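Local coordinates for protein acinetobacter secreted protease CpaA (Acinetobacter nosocomialis M2, PDB 6O38) that is a secreted zinc metalloprotease that probably cleaves extracellular proteins and is exported by type II secretion with the aid of its chaperone CpaB, at residues E107-T112 / Q128-P133; T97-T102 / K118-D123; N355-R360 / S372-M377; S412-Y417 / V560-A565. All coordinates share one frame; numbering follows the deposited sequence.

Contacts 1 and 2 sit together in one StcE-like beta-sandwich domain, their centres about 9 Å apart. Contacts 3 and 4 lie across the chain's centre, where a later domain of that kind meets the protease, their centres about 12 Å apart. All four are partly buried. The first two are parallel strand pairs held mainly by backbone bonds, with aliphatic packing, and Glu-107 of contact 1 bonds to Thr-101 and Thr-102 of contact 2. Contact 3 uses side-chain hydroxyls, a carboxylate and waters, while contact 4 packs a helix against the turn leading into strand 416-425 through one side-chain amide and apolar side chains. Strands 367-381 and 416-425 join contacts 3 and 4, as does Arg-360 with Tyr-417.

Contact 1: residues E107-T112 / Q128-P133; sequences ELIPLT and QTIALP
Leu-111 crosses the puckered ring of Pro-133 at about a right angle, meeting its CG and CD atoms. Leu-111 CG comes to 3.7 Å from Pro-133 CG, and its CD1 lies equally near the ring's CG and CD. The carbonyl of Ile-109 also reaches the ring, with Ile-109 O 3.2 Å from Pro-133 CD. Before that, the two chains run as parallel strands. Glu-107 straddles Ile-130: its N bonds to Thr-129 O, and its O accepts Ala-131 N at 3.1 Å. Ile-109 N closes the ladder on Ala-131 O at 3.0 Å, a fairly straight bond (166° at the hydrogen). Leu-108 and Ala-131 share one face of the sheet. In Leu-108, chi1 of -177° sets CG anti to the backbone N; beyond it, CD1 lies 3.9 Å from Ala-131 CB. Ile-109 CG1 approaches Ile-130 CB at 4.1 Å, the two side chains crossing at a slant. Val-119 of strand 116-121 touches both isoleucines and Leu-111, which places this side in the sandwich interior. Strand 106-108 is the outermost strand of its small sheet within the chain, and strand 129-131 continues that sheet to 152-154.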
loop_
_atom_site.group_PDB
_atom_site.type_symbol
_atom_site.label_atom_id
_atom_site.label_comp_id
_atom_site.label_asym_id
_atom_site.label_seq_id
_atom_site.Cartn_x
_atom_site.Cartn_y
_atom_site.Cartn_z
ATOM N N GLU A 107 -13.936 32.625 -12.948
ATOM C CA GLU A 107 -14.079 33.230 -11.630
ATOM C C GLU A 107 -13.170 32.518 -10.642
ATOM O O GLU A 107 -13.229 31.292 -10.513
ATOM C CB GLU A 107 -15.532 33.171 -11.149
ATOM C CG GLU A 107 -15.744 33.779 -9.771
ATOM C CD GLU A 107 -17.201 34.075 -9.482
ATOM O OE1 GLU A 107 -18.037 33.894 -10.393
ATOM O OE2 GLU A 107 -17.511 34.487 -8.345
ATOM N N LEU A 108 -12.332 33.289 -9.955
ATOM C CA LEU A 108 -11.536 32.756 -8.860
ATOM C C LEU A 108 -12.388 32.627 -7.603
ATOM O O LEU A 108 -13.144 33.537 -7.253
ATOM C CB LEU A 108 -10.335 33.657 -8.582
ATOM C CG LEU A 108 -9.379 33.163 -7.494
ATOM C CD1 LEU A 108 -8.837 31.784 -7.833
ATOM C CD2 LEU A 108 -8.251 34.145 -7.294
ATOM N N ILE A 109 -12.259 31.491 -6.932
ATOM C CA ILE A 109 -13.064 31.187 -5.744
ATOM C C ILE A 109 -12.295 31.671 -4.523
ATOM O O ILE A 109 -11.151 31.235 -4.313
ATOM C CB ILE A 109 -13.368 29.689 -5.646
ATOM C CG1 ILE A 109 -14.314 29.260 -6.770
ATOM C CG2 ILE A 109 -13.966 29.357 -4.288
ATOM C CD1 ILE A 109 -15.596 30.064 -6.831
ATOM N N PRO A 110 -12.862 32.557 -3.702
ATOM C CA PRO A 110 -12.184 32.977 -2.465
ATOM C C PRO A 110 -12.375 31.937 -1.369
ATOM O O PRO A 110 -13.504 31.567 -1.038
ATOM C CB PRO A 110 -12.874 34.299 -2.115
ATOM C CG PRO A 110 -14.247 34.155 -2.691
ATOM C CD PRO A 110 -14.100 33.324 -3.942
ATOM N N LEU A 111 -11.266 31.461 -0.811
ATOM C CA LEU A 111 -11.286 30.492 0.272
ATOM C C LEU A 111 -10.794 31.130 1.566
ATOM O O LEU A 111 -9.926 32.007 1.555
ATOM C CB LEU A 111 -10.423 29.273 -0.063
ATOM C CG LEU A 111 -10.884 28.416 -1.244
ATOM C CD1 LEU A 111 -9.989 27.198 -1.396
ATOM C CD2 LEU A 111 -12.337 28.001 -1.075
ATOM N N THR A 112 -11.361 30.681 2.681
ATOM C CA THR A 112 -10.936 31.132 3.996
ATOM C C THR A 112 -9.756 30.283 4.467
ATOM O O THR A 112 -9.199 29.479 3.716
ATOM C CB THR A 112 -12.103 31.077 4.981
ATOM O OG1 THR A 112 -12.442 29.709 5.245
ATOM C CG2 THR A 112 -13.317 31.796 4.412
ATOM N N GLN A 128 -18.493 29.455 -15.912
ATOM C CA GLN A 128 -18.000 28.492 -16.892
ATOM C C GLN A 128 -16.790 27.734 -16.360
ATOM O O GLN A 128 -16.718 26.505 -16.463
ATOM C CB GLN A 128 -17.653 29.207 -18.200
ATOM C CG GLN A 128 -17.105 28.302 -19.293
ATOM C CD GLN A 128 -18.167 27.398 -19.888
ATOM O OE1 GLN A 128 -19.160 27.871 -20.440
ATOM N NE2 GLN A 128 -17.962 26.089 -19.782
ATOM N N THR A 129 -15.829 28.454 -15.785
ATOM C CA THR A 129 -14.625 27.844 -15.234
ATOM C C THR A 129 -14.334 28.479 -13.884
ATOM O O THR A 129 -14.191 29.701 -13.790
ATOM C CB THR A 129 -13.429 28.022 -16.175
ATOM O OG1 THR A 129 -13.761 27.514 -17.474
ATOM C CG2 THR A 129 -12.213 27.280 -15.639
ATOM N N ILE A 130 -14.249 27.654 -12.846
ATOM C CA ILE A 130 -13.889 28.114 -11.512
ATOM C C ILE A 130 -12.452 27.701 -11.237
ATOM O O ILE A 130 -11.989 26.643 -11.680
ATOM C CB ILE A 130 -14.846 27.565 -10.431
ATOM C CG1 ILE A 130 -14.872 26.036 -10.457
ATOM C CG2 ILE A 130 -16.245 28.129 -10.621
ATOM C CD1 ILE A 130 -15.082 25.409 -9.095
ATOM N N ALA A 131 -11.734 28.547 -10.508
ATOM C CA ALA A 131 -10.329 28.323 -10.205
ATOM C C ALA A 131 -10.138 28.282 -8.697
ATOM O O ALA A 131 -10.613 29.170 -7.983
ATOM C CB ALA A 131 -9.450 29.414 -10.821
ATOM N N LEU A 132 -9.466 27.244 -8.219
ATOM C CA LEU A 132 -9.117 27.212 -6.808
ATOM C C LEU A 132 -7.894 28.092 -6.561
ATOM O O LEU A 132 -6.955 28.088 -7.362
ATOM C CB LEU A 132 -8.829 25.783 -6.353
ATOM C CG LEU A 132 -9.985 24.786 -6.442
ATOM C CD1 LEU A 132 -9.537 23.408 -5.985
ATOM C CD2 LEU A 132 -11.170 25.269 -5.619
ATOM N N PRO A 133 -7.877 28.856 -5.473
ATOM C CA PRO A 133 -6.728 29.726 -5.213
ATOM C C PRO A 133 -5.510 28.915 -4.808
ATOM O O PRO A 133 -5.609 27.884 -4.138
ATOM C CB PRO A 133 -7.211 30.617 -4.064
ATOM C CG PRO A 133 -8.213 29.778 -3.353
ATOM C CD PRO A 133 -8.902 28.966 -4.422
#

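Contact 2: residues T97-T102 / K118-D123; sequences TVSPTT and KVLIQD
Thr-97 lies beside Lys-118 on one face of a parallel strand pair. Its CB stands 4.2 Å from Lys-118 O, and from there the side chain forks. OG1 lies 3.9 Å from Lys-118 CE, the two side chains pointing the same way, while OG1 hydrogen-bonds Leu-95 O in its own strand. CG2, anti to the backbone N (OG1 at chi1 -55°), slants across to Leu-120 CB at 3.6 Å. Between the chains, Val-98 N donates to Lys-118 O at 2.9 Å, and Leu-120 N returns a bond to Val-98 O. The next rung would need an N-H at residue 100, but Pro-100 has none. Ser-99 makes up for it: its hydroxyl donates to Leu-120 O, with OG 2.8 Å from that oxygen and 19° from the carbonyl plane. On the other face the side chains of Val-98 and Val-119 lie side by side, CG1 3.8 Å from CG2, and farther on Pro-100 CG meets Ile-121 CG1 at 4.2 Å, crossing it at about a right angle. Val-119, Ile-121 and Pro-100 all touch Ile-130 of strand 129-131 in the facing sheet, while strand 141-146 pairs with the far side of strand 116-121.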
loop_
_atom_site.group_PDB
_atom_site.type_symbol
_atom_site.label_atom_id
_atom_site.label_comp_id
_atom_site.label_asym_id
_atom_site.label_seq_id
_atom_site.Cartn_x
_atom_site.Cartn_y
_atom_site.Cartn_z
ATOM N N THR A 97 -19.698 27.054 2.994
ATOM C CA THR A 97 -19.972 26.994 1.565
ATOM C C THR A 97 -19.651 28.332 0.911
ATOM O O THR A 97 -20.027 29.390 1.429
ATOM C CB THR A 97 -21.435 26.622 1.308
ATOM O OG1 THR A 97 -21.740 25.391 1.976
ATOM C CG2 THR A 97 -21.692 26.458 -0.181
ATOM N N VAL A 98 -18.954 28.278 -0.223
ATOM C CA VAL A 98 -18.685 29.445 -1.053
ATOM C C VAL A 98 -19.064 29.094 -2.485
ATOM O O VAL A 98 -18.871 27.956 -2.928
ATOM C CB VAL A 98 -17.208 29.894 -0.953
ATOM C CG1 VAL A 98 -16.270 28.801 -1.448
ATOM C CG2 VAL A 98 -16.985 31.191 -1.719
ATOM N N SER A 99 -19.624 30.062 -3.203
ATOM C CA SER A 99 -20.107 29.814 -4.550
ATOM C C SER A 99 -19.654 30.913 -5.498
ATOM O O SER A 99 -19.450 32.057 -5.080
ATOM C CB SER A 99 -21.640 29.724 -4.575
ATOM O OG SER A 99 -22.109 28.725 -3.687
ATOM N N PRO A 100 -19.483 30.593 -6.780
ATOM C CA PRO A 100 -19.267 31.647 -7.775
ATOM C C PRO A 100 -20.501 32.526 -7.899
ATOM O O PRO A 100 -21.634 32.043 -7.854
ATOM C CB PRO A 100 -18.997 30.869 -9.068
ATOM C CG PRO A 100 -19.642 29.540 -8.847
ATOM C CD PRO A 100 -19.463 29.251 -7.386
ATOM N N THR A 101 -20.275 33.829 -8.056
ATOM C CA THR A 101 -21.367 34.790 -8.086
ATOM C C THR A 101 -21.529 35.493 -9.424
ATOM O O THR A 101 -22.607 36.039 -9.683
ATOM C CB THR A 101 -21.179 35.855 -6.993
ATOM O OG1 THR A 101 -19.934 36.535 -7.194
ATOM C CG2 THR A 101 -21.181 35.207 -5.616
ATOM N N THR A 102 -20.505 35.498 -10.270
ATOM C CA THR A 102 -20.577 36.105 -11.591
ATOM C C THR A 102 -20.851 35.019 -12.621
ATOM O O THR A 102 -20.176 33.984 -12.631
ATOM C CB THR A 102 -19.281 36.842 -11.931
ATOM O OG1 THR A 102 -18.278 35.894 -12.318
ATOM C CG2 THR A 102 -18.786 37.629 -10.727
ATOM N N LYS A 118 -16.374 23.989 1.361
ATOM C CA LYS A 118 -17.160 23.440 0.265
ATOM C C LYS A 118 -17.374 24.508 -0.797
ATOM O O LYS A 118 -17.831 25.613 -0.488
ATOM C CB LYS A 118 -18.510 22.917 0.761
ATOM C CG LYS A 118 -19.425 22.420 -0.347
ATOM C CD LYS A 118 -20.546 21.555 0.203
ATOM C CE LYS A 118 -21.909 22.151 -0.112
ATOM N NZ LYS A 118 -22.933 21.100 -0.366
ATOM N N VAL A 119 -17.045 24.177 -2.042
ATOM C CA VAL A 119 -17.354 25.021 -3.190
ATOM C C VAL A 119 -18.543 24.398 -3.907
ATOM O O VAL A 119 -18.445 23.287 -4.443
ATOM C CB VAL A 119 -16.147 25.166 -4.130
ATOM C CG1 VAL A 119 -16.537 25.944 -5.376
ATOM C CG2 VAL A 119 -15.001 25.856 -3.409
ATOM N N LEU A 120 -19.665 25.111 -3.923
ATOM C CA LEU A 120 -20.935 24.580 -4.397
ATOM C C LEU A 120 -21.424 25.429 -5.565
ATOM O O LEU A 120 -21.516 26.655 -5.449
ATOM C CB LEU A 120 -21.942 24.541 -3.239
ATOM C CG LEU A 120 -23.420 24.157 -3.346
ATOM C CD1 LEU A 120 -24.270 25.407 -3.399
ATOM C CD2 LEU A 120 -23.713 23.226 -4.522
ATOM N N ILE A 121 -21.733 24.772 -6.682
ATOM C CA ILE A 121 -22.181 25.427 -7.909
ATOM C C ILE A 121 -23.660 25.133 -8.116
ATOM O O ILE A 121 -24.087 23.974 -8.035
ATOM C CB ILE A 121 -21.356 24.961 -9.121
ATOM C CG1 ILE A 121 -19.889 25.360 -8.952
ATOM C CG2 ILE A 121 -21.925 25.536 -10.408
ATOM C CD1 ILE A 121 -19.018 24.967 -10.120
ATOM N N GLN A 122 -24.439 26.179 -8.389
ATOM C CA GLN A 122 -25.876 26.070 -8.600
ATOM C C GLN A 122 -26.274 26.745 -9.908
ATOM O O GLN A 122 -25.475 27.425 -10.558
ATOM C CB GLN A 122 -26.664 26.708 -7.450
ATOM C CG GLN A 122 -26.193 26.323 -6.071
ATOM C CD GLN A 122 -27.018 26.968 -4.975
ATOM O OE1 GLN A 122 -26.990 28.188 -4.800
ATOM N NE2 GLN A 122 -27.760 26.154 -4.235
ATOM N N ASP A 123 -27.542 26.539 -10.282
ATOM C CA ASP A 123 -28.093 27.184 -11.471
ATOM C C ASP A 123 -27.972 28.699 -11.377
ATOM O O ASP A 123 -27.611 29.365 -12.355
ATOM C CB ASP A 123 -29.553 26.770 -11.667
ATOM C CG ASP A 123 -29.688 25.438 -12.385
ATOM O OD1 ASP A 123 -28.698 25.004 -13.012
ATOM O OD2 ASP A 123 -30.776 24.830 -12.328
#

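Contact 3: residues N355-R360 / S372-M377; sequences NGENRR and SYTIDM
Thr-374 and Glu-357 meet through a direct hydrogen bond: the threonine hydroxyl donates to the carboxylate, with OG1 2.5 Å from Glu-357 OE2, on that oxygen's anti side and 17° out of the carboxylate plane. Glu-357 CG comes within 3.7 Å of Thr-374 CG2. At the other end Ser-372 OG accepts Arg-360 N at 3.0 Å, the N-H pointing almost straight at it (163°). One water lies between the two direct bonds, donating to Asn-358 O at 2.6 Å and to Thr-374 OG1, and also bonding Ser-372 OG. A second, to the side, accepts from Arg-359 NE at 3.0 Å and donates to the carbonyl oxygens of Arg-360 and Ser-372. The segments belong to the antiparallel beta hairpin 358-364/367-381, and the chains diverge just before strand 358-364: the CA atoms lie 5.5 Å apart at Arg-360 and Ser-372 but 7.1 Å at Glu-357 and Thr-374. In the second shell, Glu-357 OE1 takes Lys-354 N, and a long, weak salt bridge links OE2 to Arg-359 NH1, while Arg-359 NH2 is bound to Thr-351. The Arg-360 guanidinium is held by Asp-371, by Ala-414 O and by Tyr-417 OH of the neighbouring strand 416-425, which pairs with Tyr-373.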
loop_
_atom_site.group_PDB
_atom_site.type_symbol
_atom_site.label_atom_id
_atom_site.label_comp_id
_atom_site.label_asym_id
_atom_site.label_seq_id
_atom_site.Cartn_x
_atom_site.Cartn_y
_atom_site.Cartn_z
ATOM N N ASN A 355 12.950 -25.360 -2.327
ATOM C CA ASN A 355 12.241 -24.962 -1.116
ATOM C C ASN A 355 12.569 -23.524 -0.735
ATOM O O ASN A 355 13.739 -23.132 -0.687
ATOM C CB ASN A 355 12.595 -25.904 0.034
ATOM C CG ASN A 355 11.873 -25.550 1.320
ATOM O OD1 ASN A 355 10.710 -25.147 1.303
ATOM N ND2 ASN A 355 12.561 -25.702 2.447
ATOM N N GLY A 356 11.529 -22.739 -0.458
ATOM C CA GLY A 356 11.696 -21.360 -0.055
ATOM C C GLY A 356 11.952 -20.388 -1.184
ATOM O O GLY A 356 12.196 -19.205 -0.916
ATOM N N GLU A 357 11.904 -20.840 -2.433
ATOM C CA GLU A 357 12.263 -20.022 -3.581
ATOM C C GLU A 357 11.021 -19.408 -4.214
ATOM O O GLU A 357 9.965 -20.044 -4.284
ATOM C CB GLU A 357 13.022 -20.851 -4.620
ATOM C CG GLU A 357 13.771 -20.023 -5.652
ATOM C CD GLU A 357 14.607 -20.873 -6.592
ATOM O OE1 GLU A 357 14.665 -22.105 -6.389
ATOM O OE2 GLU A 357 15.206 -20.310 -7.533
ATOM N N ASN A 358 11.160 -18.171 -4.677
ATOM C CA ASN A 358 10.150 -17.497 -5.481
ATOM C C ASN A 358 10.660 -17.397 -6.910
ATOM O O ASN A 358 11.812 -17.010 -7.137
ATOM C CB ASN A 358 9.842 -16.102 -4.929
ATOM C CG ASN A 358 9.047 -16.144 -3.639
ATOM O OD1 ASN A 358 7.831 -15.955 -3.642
ATOM N ND2 ASN A 358 9.732 -16.388 -2.528
ATOM N N ARG A 359 9.811 -17.752 -7.872
ATOM C CA ARG A 359 10.219 -17.758 -9.268
ATOM C C ARG A 359 9.119 -17.157 -10.124
ATOM O O ARG A 359 7.956 -17.558 -10.016
ATOM C CB ARG A 359 10.538 -19.177 -9.754
ATOM C CG ARG A 359 11.752 -19.796 -9.094
ATOM C CD ARG A 359 13.023 -19.382 -9.806
ATOM N NE ARG A 359 13.091 -19.902 -11.166
ATOM C CZ ARG A 359 13.699 -21.032 -11.504
ATOM N NH1 ARG A 359 14.294 -21.773 -10.579
ATOM N NH2 ARG A 359 13.713 -21.419 -12.767
ATOM N N ARG A 360 9.487 -16.197 -10.968
ATOM C CA ARG A 360 8.550 -15.537 -11.864
ATOM C C ARG A 360 8.949 -15.802 -13.308
ATOM O O ARG A 360 10.136 -15.780 -13.651
ATOM C CB ARG A 360 8.483 -14.024 -11.607
ATOM C CG ARG A 360 7.467 -13.302 -12.488
ATOM C CD ARG A 360 7.216 -11.871 -12.037
ATOM N NE ARG A 360 8.329 -10.985 -12.361
ATOM C CZ ARG A 360 9.214 -10.544 -11.473
ATOM N NH1 ARG A 360 9.113 -10.905 -10.200
ATOM N NH2 ARG A 360 10.197 -9.741 -11.856
ATOM N N SER A 372 13.062 -13.721 -13.269
ATOM C CA SER A 372 13.608 -13.407 -11.956
ATOM C C SER A 372 14.789 -14.321 -11.671
ATOM O O SER A 372 14.842 -15.458 -12.148
ATOM C CB SER A 372 12.552 -13.552 -10.854
ATOM O OG SER A 372 12.139 -14.900 -10.715
ATOM N N TYR A 373 15.738 -13.804 -10.894
ATOM C CA TYR A 373 16.902 -14.557 -10.448
ATOM C C TYR A 373 16.895 -14.642 -8.929
ATOM O O TYR A 373 16.621 -13.653 -8.244
ATOM C CB TYR A 373 18.202 -13.910 -10.937
ATOM C CG TYR A 373 18.224 -13.650 -12.425
ATOM C CD1 TYR A 373 18.529 -14.666 -13.323
ATOM C CD2 TYR A 373 17.940 -12.390 -12.935
ATOM C CE1 TYR A 373 18.550 -14.436 -14.685
ATOM C CE2 TYR A 373 17.958 -12.149 -14.297
ATOM C CZ TYR A 373 18.263 -13.176 -15.167
ATOM O OH TYR A 373 18.284 -12.942 -16.524
ATOM N N THR A 374 17.201 -15.825 -8.404
ATOM C CA THR A 374 17.134 -16.074 -6.970
ATOM C C THR A 374 18.470 -15.726 -6.326
ATOM O O THR A 374 19.506 -16.297 -6.684
ATOM C CB THR A 374 16.772 -17.531 -6.689
ATOM O OG1 THR A 374 15.497 -17.827 -7.273
ATOM C CG2 THR A 374 16.708 -17.783 -5.191
ATOM N N ILE A 375 18.442 -14.799 -5.374
ATOM C CA ILE A 375 19.622 -14.402 -4.617
ATOM C C ILE A 375 19.531 -15.059 -3.246
ATOM O O ILE A 375 18.679 -14.696 -2.428
ATOM C CB ILE A 375 19.732 -12.875 -4.502
ATOM C CG1 ILE A 375 19.833 -12.243 -5.892
ATOM C CG2 ILE A 375 20.932 -12.490 -3.649
ATOM C CD1 ILE A 375 19.889 -10.731 -5.874
ATOM N N ASP A 376 20.405 -16.030 -2.993
ATOM C CA ASP A 376 20.397 -16.745 -1.724
ATOM C C ASP A 376 21.056 -15.897 -0.644
ATOM O O ASP A 376 22.145 -15.351 -0.848
ATOM C CB ASP A 376 21.119 -18.086 -1.861
ATOM C CG ASP A 376 20.323 -19.096 -2.667
ATOM O OD1 ASP A 376 19.095 -18.912 -2.806
ATOM O OD2 ASP A 376 20.924 -20.075 -3.158
HETATM N N MSE A 377 20.395 -15.786 0.505
HETATM C CA MSE A 377 20.884 -14.938 1.586
HETATM C C MSE A 377 21.136 -15.718 2.873
HETATM O O MSE A 377 20.393 -16.640 3.212
HETATM C CB MSE A 377 19.890 -13.805 1.858
HETATM C CG MSE A 377 19.694 -12.848 0.692
HETATM SE SE MSE A 377 21.238 -11.700 0.376
HETATM C CE MSE A 377 21.246 -10.733 2.067
HETATM O O HOH W 1 13.669 -16.178 -8.675
HETATM O O HOH W 2 12.734 -17.283 -12.592
#

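Contact 4: residues S412-Y417 / V560-A565; sequences SNARFY and VINLNA
Arg-415 meets Asn-562 first through its backbone: Arg-415 N donates to Asn-562 OD1 at 2.9 Å, with 166° at the hydrogen. The asparagine CG lies beside its own backbone N, at the helix surface facing the turn. The arginine chain runs extended from CG to NE and crosses Asn-562 at about a right angle, with CG 3.6 Å from OD1. Arg-415 NH1 comes 3.2 Å from Asn-562 ND2, but both are donors, so this is only contact; the guanidinium and amide planes are 45° apart. NE has a long, weak ion pair with Asp-371. Phe-416 takes chi1 84°, which places CG between the backbone N and the carbonyl carbon. Its CD1 lies 3.6 Å from Ile-561 CG2, the two side chains crossing at a slant. Ala-414 CB reaches the same methyl at 4.2 Å, and Phe-416 CB lies 3.9 Å from Ala-565 CB. The backbone here follows a Schellman motif at Asn-413, closing helix 391-411, with an inverse gamma turn centred on Arg-415. Leu-504 of helix 496-504, which carries two of the zinc-binding histidines, touches both Phe-416 and Ile-561. One directional bond, to Asn-562 OD1, thus sets the turn against helix 557-569; the guanidinium–amide contact adds none, and the apolar contacts are non-directional.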
loop_
_atom_site.group_PDB
_atom_site.type_symbol
_atom_site.label_atom_id
_atom_site.label_comp_id
_atom_site.label_asym_id
_atom_site.label_seq_id
_atom_site.Cartn_x
_atom_site.Cartn_y
_atom_site.Cartn_z
ATOM N N SER A 412 7.748 -3.935 -8.604
ATOM C CA SER A 412 8.555 -3.052 -9.433
ATOM C C SER A 412 9.050 -3.714 -10.710
ATOM O O SER A 412 9.826 -3.096 -11.446
ATOM C CB SER A 412 9.754 -2.533 -8.632
ATOM O OG SER A 412 9.330 -1.793 -7.502
ATOM N N ASN A 413 8.628 -4.950 -10.987
ATOM C CA ASN A 413 9.164 -5.745 -12.092
ATOM C C ASN A 413 10.675 -5.912 -11.978
ATOM O O ASN A 413 11.379 -6.019 -12.985
ATOM C CB ASN A 413 8.790 -5.148 -13.453
ATOM C CG ASN A 413 7.291 -5.000 -13.634
ATOM O OD1 ASN A 413 6.526 -5.920 -13.346
ATOM N ND2 ASN A 413 6.866 -3.836 -14.111
ATOM N N ALA A 414 11.182 -5.931 -10.747
ATOM C CA ALA A 414 12.589 -6.210 -10.504
ATOM C C ALA A 414 12.831 -7.710 -10.603
ATOM O O ALA A 414 12.133 -8.504 -9.965
ATOM C CB ALA A 414 13.012 -5.689 -9.131
ATOM N N ARG A 415 13.820 -8.096 -11.405
ATOM C CA ARG A 415 14.039 -9.505 -11.730
ATOM C C ARG A 415 14.920 -10.179 -10.676
ATOM O O ARG A 415 15.979 -10.735 -10.968
ATOM C CB ARG A 415 14.647 -9.634 -13.121
ATOM C CG ARG A 415 13.782 -9.071 -14.237
ATOM C CD ARG A 415 14.215 -9.608 -15.589
ATOM N NE ARG A 415 13.546 -8.924 -16.691
ATOM C CZ ARG A 415 14.023 -7.841 -17.296
ATOM N NH1 ARG A 415 15.180 -7.318 -16.910
ATOM N NH2 ARG A 415 13.348 -7.282 -18.291
ATOM N N PHE A 416 14.462 -10.125 -9.428
ATOM C CA PHE A 416 15.150 -10.842 -8.364
ATOM C C PHE A 416 14.179 -11.139 -7.231
ATOM O O PHE A 416 13.196 -10.422 -7.028
ATOM C CB PHE A 416 16.361 -10.059 -7.836
ATOM C CG PHE A 416 16.023 -9.037 -6.786
ATOM C CD1 PHE A 416 15.545 -7.788 -7.143
ATOM C CD2 PHE A 416 16.200 -9.321 -5.441
ATOM C CE1 PHE A 416 15.241 -6.844 -6.178
ATOM C CE2 PHE A 416 15.895 -8.383 -4.472
ATOM C CZ PHE A 416 15.415 -7.142 -4.842
ATOM N N TYR A 417 14.475 -12.213 -6.503
ATOM C CA TYR A 417 13.824 -12.538 -5.244
ATOM C C TYR A 417 14.890 -12.925 -4.232
ATOM O O TYR A 417 15.932 -13.479 -4.591
ATOM C CB TYR A 417 12.821 -13.694 -5.378
ATOM C CG TYR A 417 11.554 -13.373 -6.136
ATOM C CD1 TYR A 417 10.508 -12.695 -5.524
ATOM C CD2 TYR A 417 11.388 -13.781 -7.454
ATOM C CE1 TYR A 417 9.341 -12.413 -6.210
ATOM C CE2 TYR A 417 10.226 -13.504 -8.146
ATOM C CZ TYR A 417 9.206 -12.821 -7.520
ATOM O OH TYR A 417 8.047 -12.545 -8.210
ATOM N N VAL A 560 18.912 -0.691 -13.104
ATOM C CA VAL A 560 20.208 -1.069 -12.548
ATOM C C VAL A 560 20.113 -2.405 -11.821
ATOM O O VAL A 560 21.030 -3.231 -11.898
ATOM C CB VAL A 560 20.733 0.050 -11.630
ATOM C CG1 VAL A 560 21.974 -0.407 -10.878
ATOM C CG2 VAL A 560 21.036 1.298 -12.445
ATOM N N ILE A 561 19.009 -2.640 -11.109
ATOM C CA ILE A 561 18.811 -3.919 -10.431
ATOM C C ILE A 561 18.817 -5.061 -11.441
ATOM O O ILE A 561 19.463 -6.095 -11.231
ATOM C CB ILE A 561 17.507 -3.901 -9.613
ATOM C CG1 ILE A 561 17.605 -2.894 -8.465
ATOM C CG2 ILE A 561 17.188 -5.288 -9.083
ATOM C CD1 ILE A 561 16.337 -2.787 -7.645
ATOM N N ASN A 562 18.103 -4.888 -12.555
ATOM C CA ASN A 562 18.003 -5.946 -13.554
ATOM C C ASN A 562 19.328 -6.218 -14.255
ATOM O O ASN A 562 19.482 -7.279 -14.867
ATOM C CB ASN A 562 16.928 -5.597 -14.583
ATOM C CG ASN A 562 15.533 -5.600 -13.989
ATOM O OD1 ASN A 562 15.312 -6.127 -12.899
ATOM N ND2 ASN A 562 14.583 -5.011 -14.705
ATOM N N LEU A 563 20.283 -5.291 -14.183
ATOM C CA LEU A 563 21.607 -5.520 -14.748
ATOM C C LEU A 563 22.547 -6.232 -13.785
ATOM O O LEU A 563 23.566 -6.775 -14.226
ATOM C CB LEU A 563 22.236 -4.193 -15.184
ATOM C CG LEU A 563 21.625 -3.514 -16.412
ATOM C CD1 LEU A 563 22.370 -2.232 -16.744
ATOM C CD2 LEU A 563 21.624 -4.457 -17.603
ATOM N N ASN A 564 22.232 -6.242 -12.489
ATOM C CA ASN A 564 23.094 -6.838 -11.479
ATOM C C ASN A 564 22.485 -8.053 -10.796
ATOM O O ASN A 564 23.201 -8.757 -10.076
ATOM C CB ASN A 564 23.459 -5.795 -10.411
ATOM C CG ASN A 564 24.316 -4.675 -10.958
ATOM O OD1 ASN A 564 25.030 -4.847 -11.946
ATOM N ND2 ASN A 564 24.252 -3.513 -10.317
ATOM N N ALA A 565 21.191 -8.315 -10.996
ATOM C CA ALA A 565 20.516 -9.373 -10.249
ATOM C C ALA A 565 21.106 -10.742 -10.562
ATOM O O ALA A 565 21.419 -11.519 -9.651
ATOM C CB ALA A 565 19.017 -9.350 -10.547
#